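Local coordinates for protein beta-xylosidase (Uncultured organism, PDB 4MLG) that probably hydrolyses beta-1,4-xylo-oligosaccharides as a beta-xylosidase of glycoside hydrolase family 43, built as a beta-propeller with a bound calcium ion, at residues L159-N164 / E169-P174; M149-L154 / E197-L202. One frame throughout, in Å; residues are numbered along the deposited sequence.

Contact 1 of 2, residues L159-N164 / E169-P174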
# COMPACT_ATOMS: atom_id res chain seq x y z
N LEU A 159 4.78 -4.52 -10.98
CA LEU A 159 5.82 -3.52 -11.21
C LEU A 159 5.34 -2.43 -12.16
O LEU A 159 5.79 -1.29 -12.09
CB LEU A 159 7.09 -4.17 -11.75
CG LEU A 159 8.32 -3.29 -11.97
CD1 LEU A 159 8.82 -2.72 -10.65
CD2 LEU A 159 9.43 -4.08 -12.66
N GLN A 160 4.42 -2.79 -13.06
CA GLN A 160 3.90 -1.84 -14.04
C GLN A 160 2.90 -0.86 -13.44
O GLN A 160 2.55 0.14 -14.07
CB GLN A 160 3.28 -2.57 -15.24
CG GLN A 160 2.08 -3.45 -14.91
CD GLN A 160 2.48 -4.78 -14.30
OE1 GLN A 160 3.66 -5.12 -14.23
NE2 GLN A 160 1.49 -5.54 -13.85
N ARG A 161 2.45 -1.14 -12.22
CA ARG A 161 1.52 -0.25 -11.54
C ARG A 161 2.23 1.00 -11.02
O ARG A 161 1.58 1.97 -10.62
CB ARG A 161 0.84 -0.97 -10.37
CG ARG A 161 -0.06 -2.12 -10.77
CD ARG A 161 -0.69 -2.76 -9.54
NE ARG A 161 -1.65 -3.81 -9.87
CZ ARG A 161 -2.33 -4.50 -8.97
NH1 ARG A 161 -2.16 -4.26 -7.68
NH2 ARG A 161 -3.19 -5.44 -9.36
N TYR A 162 3.56 0.99 -11.04
CA TYR A 162 4.34 2.06 -10.45
C TYR A 162 5.25 2.77 -11.46
O TYR A 162 5.84 2.14 -12.33
CB TYR A 162 5.19 1.53 -9.29
CG TYR A 162 4.40 0.80 -8.23
CD1 TYR A 162 3.93 1.46 -7.10
CD2 TYR A 162 4.12 -0.56 -8.35
CE1 TYR A 162 3.21 0.80 -6.13
CE2 TYR A 162 3.40 -1.23 -7.38
CZ TYR A 162 2.95 -0.55 -6.27
OH TYR A 162 2.23 -1.21 -5.31
N ARG A 163 5.33 4.09 -11.33
CA ARG A 163 6.33 4.88 -12.04
C ARG A 163 7.07 5.74 -11.02
O ARG A 163 6.45 6.54 -10.31
CB ARG A 163 5.68 5.77 -13.11
CG ARG A 163 5.27 5.03 -14.37
CD ARG A 163 6.41 4.20 -14.94
NE ARG A 163 6.09 3.63 -16.24
CZ ARG A 163 5.40 2.50 -16.41
NH1 ARG A 163 4.95 1.83 -15.36
NH2 ARG A 163 5.16 2.05 -17.64
N ASN A 164 8.38 5.55 -10.95
CA ASN A 164 9.22 6.23 -9.97
C ASN A 164 8.73 6.01 -8.54
O ASN A 164 8.54 6.97 -7.79
CB ASN A 164 9.33 7.73 -10.28
CG ASN A 164 9.89 7.99 -11.67
OD1 ASN A 164 9.30 8.72 -12.46
ND2 ASN A 164 11.04 7.39 -11.96
N GLU A 169 -2.68 5.52 -11.32
CA GLU A 169 -4.13 5.36 -11.27
C GLU A 169 -4.50 4.10 -12.05
O GLU A 169 -5.37 3.34 -11.63
CB GLU A 169 -4.82 6.58 -11.87
CG GLU A 169 -6.34 6.46 -11.98
CD GLU A 169 -7.07 6.79 -10.69
OE1 GLU A 169 -6.40 6.94 -9.64
OE2 GLU A 169 -8.31 6.89 -10.72
N CYS A 170 -3.83 3.90 -13.17
CA CYS A 170 -4.03 2.72 -14.00
C CYS A 170 -2.68 2.15 -14.42
O CYS A 170 -1.79 2.89 -14.83
CB CYS A 170 -4.88 3.06 -15.22
SG CYS A 170 -5.23 1.65 -16.30
N ALA A 171 -2.54 0.83 -14.33
CA ALA A 171 -1.29 0.16 -14.70
C ALA A 171 -0.95 0.41 -16.17
O ALA A 171 -1.84 0.55 -17.01
CB ALA A 171 -1.39 -1.33 -14.42
N LEU A 172 0.34 0.46 -16.47
CA LEU A 172 0.78 0.74 -17.83
C LEU A 172 1.99 -0.11 -18.21
O LEU A 172 3.05 -0.02 -17.59
CB LEU A 172 1.12 2.23 -17.98
CG LEU A 172 1.39 2.73 -19.40
CD1 LEU A 172 0.11 2.71 -20.22
CD2 LEU A 172 2.00 4.12 -19.38
N LEU A 173 1.82 -0.93 -19.24
CA LEU A 173 2.91 -1.74 -19.77
C LEU A 173 3.45 -1.13 -21.06
O LEU A 173 2.71 -0.98 -22.03
CB LEU A 173 2.44 -3.18 -20.02
CG LEU A 173 2.35 -4.10 -18.80
CD1 LEU A 173 1.62 -5.39 -19.15
CD2 LEU A 173 3.75 -4.41 -18.27
N PRO A 174 4.74 -0.77 -21.07
CA PRO A 174 5.37 -0.20 -22.26
C PRO A 174 5.32 -1.18 -23.43
O PRO A 174 5.32 -2.39 -23.21
CB PRO A 174 6.82 0.04 -21.82
CG PRO A 174 7.02 -0.85 -20.63
CD PRO A 174 5.69 -0.92 -19.95

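Contact 2 of 2, residues M149-L154 / E197-L202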
# COMPACT_ATOMS: atom_id res chain seq x y z
N MET A 149 19.18 -3.82 -2.05
CA MET A 149 18.06 -4.67 -2.46
C MET A 149 17.73 -4.45 -3.93
O MET A 149 17.57 -3.32 -4.38
CB MET A 149 16.81 -4.40 -1.61
CG MET A 149 15.56 -5.08 -2.15
SD MET A 149 14.02 -4.63 -1.32
CE MET A 149 14.22 -5.47 0.24
N TYR A 150 17.62 -5.55 -4.67
CA TYR A 150 17.17 -5.50 -6.05
C TYR A 150 15.83 -6.21 -6.16
O TYR A 150 15.72 -7.39 -5.84
CB TYR A 150 18.20 -6.15 -6.98
CG TYR A 150 19.56 -5.50 -6.92
CD1 TYR A 150 19.90 -4.47 -7.79
CD2 TYR A 150 20.50 -5.90 -5.98
CE1 TYR A 150 21.15 -3.87 -7.73
CE2 TYR A 150 21.74 -5.31 -5.91
CZ TYR A 150 22.06 -4.29 -6.79
OH TYR A 150 23.30 -3.70 -6.72
N PHE A 151 14.81 -5.48 -6.60
CA PHE A 151 13.47 -6.06 -6.70
C PHE A 151 12.76 -5.64 -7.98
O PHE A 151 13.28 -4.83 -8.75
CB PHE A 151 12.63 -5.70 -5.48
CG PHE A 151 12.31 -4.23 -5.37
CD1 PHE A 151 11.12 -3.73 -5.87
CD2 PHE A 151 13.19 -3.36 -4.75
CE1 PHE A 151 10.82 -2.38 -5.76
CE2 PHE A 151 12.90 -2.02 -4.65
CZ PHE A 151 11.71 -1.53 -5.15
N GLY A 152 11.57 -6.19 -8.19
CA GLY A 152 10.78 -5.91 -9.38
C GLY A 152 10.28 -7.18 -10.03
O GLY A 152 10.90 -8.24 -9.91
N GLY A 153 9.16 -7.07 -10.73
CA GLY A 153 8.58 -8.20 -11.44
C GLY A 153 7.37 -7.80 -12.26
O GLY A 153 6.43 -7.21 -11.73
N LEU A 154 7.38 -8.13 -13.55
CA LEU A 154 6.29 -7.75 -14.44
C LEU A 154 4.99 -8.50 -14.18
O LEU A 154 4.98 -9.54 -13.52
CB LEU A 154 6.70 -7.95 -15.91
CG LEU A 154 7.73 -6.97 -16.47
CD1 LEU A 154 7.92 -7.19 -17.96
CD2 LEU A 154 7.30 -5.53 -16.19
N GLU A 197 17.17 5.09 1.30
CA GLU A 197 16.96 6.08 0.25
C GLU A 197 15.77 5.68 -0.60
O GLU A 197 15.11 4.68 -0.33
CB GLU A 197 18.20 6.20 -0.63
CG GLU A 197 18.53 4.90 -1.37
CD GLU A 197 19.72 5.04 -2.29
OE1 GLU A 197 20.33 6.13 -2.32
OE2 GLU A 197 20.03 4.06 -3.00
N GLU A 198 15.50 6.45 -1.65
CA GLU A 198 14.45 6.10 -2.60
C GLU A 198 15.00 5.15 -3.65
O GLU A 198 16.09 5.37 -4.19
CB GLU A 198 13.89 7.35 -3.28
CG GLU A 198 13.11 8.28 -2.36
CD GLU A 198 12.22 9.24 -3.13
OE1 GLU A 198 11.45 8.77 -4.00
OE2 GLU A 198 12.29 10.46 -2.88
N PRO A 199 14.24 4.08 -3.95
CA PRO A 199 14.61 3.14 -5.01
C PRO A 199 14.72 3.83 -6.36
O PRO A 199 14.08 4.86 -6.58
CB PRO A 199 13.44 2.15 -5.01
CG PRO A 199 12.88 2.23 -3.63
CD PRO A 199 13.03 3.66 -3.23
N ARG A 200 15.52 3.27 -7.26
CA ARG A 200 15.72 3.86 -8.58
C ARG A 200 15.91 2.78 -9.64
O ARG A 200 16.17 1.62 -9.32
CB ARG A 200 16.90 4.82 -8.56
CG ARG A 200 18.13 4.28 -7.84
CD ARG A 200 19.23 5.33 -7.77
NE ARG A 200 19.75 5.49 -6.41
CZ ARG A 200 20.76 6.28 -6.08
NH1 ARG A 200 21.37 7.00 -7.01
NH2 ARG A 200 21.16 6.37 -4.82
N ASP A 201 15.78 3.18 -10.90
CA ASP A 201 15.96 2.26 -12.02
C ASP A 201 17.37 1.69 -12.06
O ASP A 201 18.35 2.43 -12.00
CB ASP A 201 15.65 2.96 -13.35
CG ASP A 201 14.17 3.20 -13.56
OD1 ASP A 201 13.36 2.40 -13.04
OD2 ASP A 201 13.82 4.17 -14.25
N LEU A 202 17.46 0.37 -12.16
CA LEU A 202 18.73 -0.28 -12.48
C LEU A 202 18.75 -0.48 -13.99
O LEU A 202 18.26 -1.49 -14.50
CB LEU A 202 18.86 -1.63 -11.78
CG LEU A 202 20.22 -2.30 -11.97
CD1 LEU A 202 21.28 -1.63 -11.11
CD2 LEU A 202 20.15 -3.79 -11.69

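Contact 1 of 2, residues L159-N164 / E169-P174
Q160 and R163 of 159-164 meet the backbone and side chains of A171 to P174, where a 3-10 turn runs into the small antiparallel hairpin 162-163/166-167 and the loop after it folds back at the propeller surface. L172 N gives Q160 O a nearly straight bond (3.3 Å, 175°). In R163 a chi2 of -52° bends the chain, and NH2 bonds L172 O at 3.0 Å, with that oxygen near the guanidinium plane at its edge and NH2 above the carbonyl plane. A second bond, from R163 NH1 to Y162 O at 3.2 Å, fixes the rotation of the guanidinium, and NH1 also reaches Q160 O weakly. On the apolar side the L173 side chain crosses that of Q160, its CD2 3.6 Å from Q160 CB, while A171 CB touches R161 CG at 4.0 Å. The amide end of Q160 is held by W155 O and by E169 of the second subunit, and R161 forms a salt bridge with that same E169. C170 adds a disulfide to C170 of the second subunit, which makes this corner part of the dimer interface. At the far end of the contact, P174 CD lies 3.8 Å from R163 NH2.

Contact 2 of 2, residues M149-L154 / E197-L202
Y150 and F151, consecutive residues of one propeller strand, send their rings to opposite faces of the sheet, and each finds one residue of 197-202 there. The two backbones stay apart, with Y150 CA 8.4 Å from L202 CA, and the join is made by side chains alone. Y150 and L202, both buried, form the slightly larger patch, with three carbon pairs near 4 Å. The leucine holds CG anti to its N (chi1 -174°), which turns the isopropyl group to the ring: L202 CD2 lies 4.0 Å from Y150 CD1 and L202 CD1 4.1 Å from Y150 CE1. The phenol is fixed at its far end by a hydrogen bond from Y150 OH to P254 O, and the side chain stands about 9 Å from the bound calcium ion. On the other face, F151 and P199 meet in a single touch. F151 presents its ring edge, CZ reaching P199 CB at 4.1 Å near the ring plane, while Y133 packs edge-to-face with that ring.

P199 is partly exposed, and its side of the contact gives way to polar residues. There R200 lies exposed, and its NH2 forms a salt bridge with E197 OE1 at 2.6 Å, a bond within 197-202 and not across the contact.

Strand 184-188 lies between the two segments in the sheet, antiparallel to both 147-151 and 200-205. V185 touches Y150, K184 touches F151 and V186 touches P199, so the contact bridges across this middle strand, while strand 138-141 flanks 147-151 on its other side.

How the contacts relate
Contact 2 is a buried side-chain contact spanning strand 184-188 within the propeller, whereas contact 1 lies at the surface, where the second subunit docks; their centres are about 12 Å and 21 Å, respectively, from the chain centre. The chemistry follows: contact 2 is apolar across its segments, while contact 1 relies on backbone carbonyls bonded by the backbone N-H of L172 and the guanidinium of R163. Along the chain, contact 1 is nested within the loop that contact 2 closes, and strands 147-151 and 162-163 are successive. The contact centres are about 14 Å apart, yet they touch: L159 N lies 3.2 Å from G153 O, a probable hydrogen bond, and L159 CD1 packs against G152 CA.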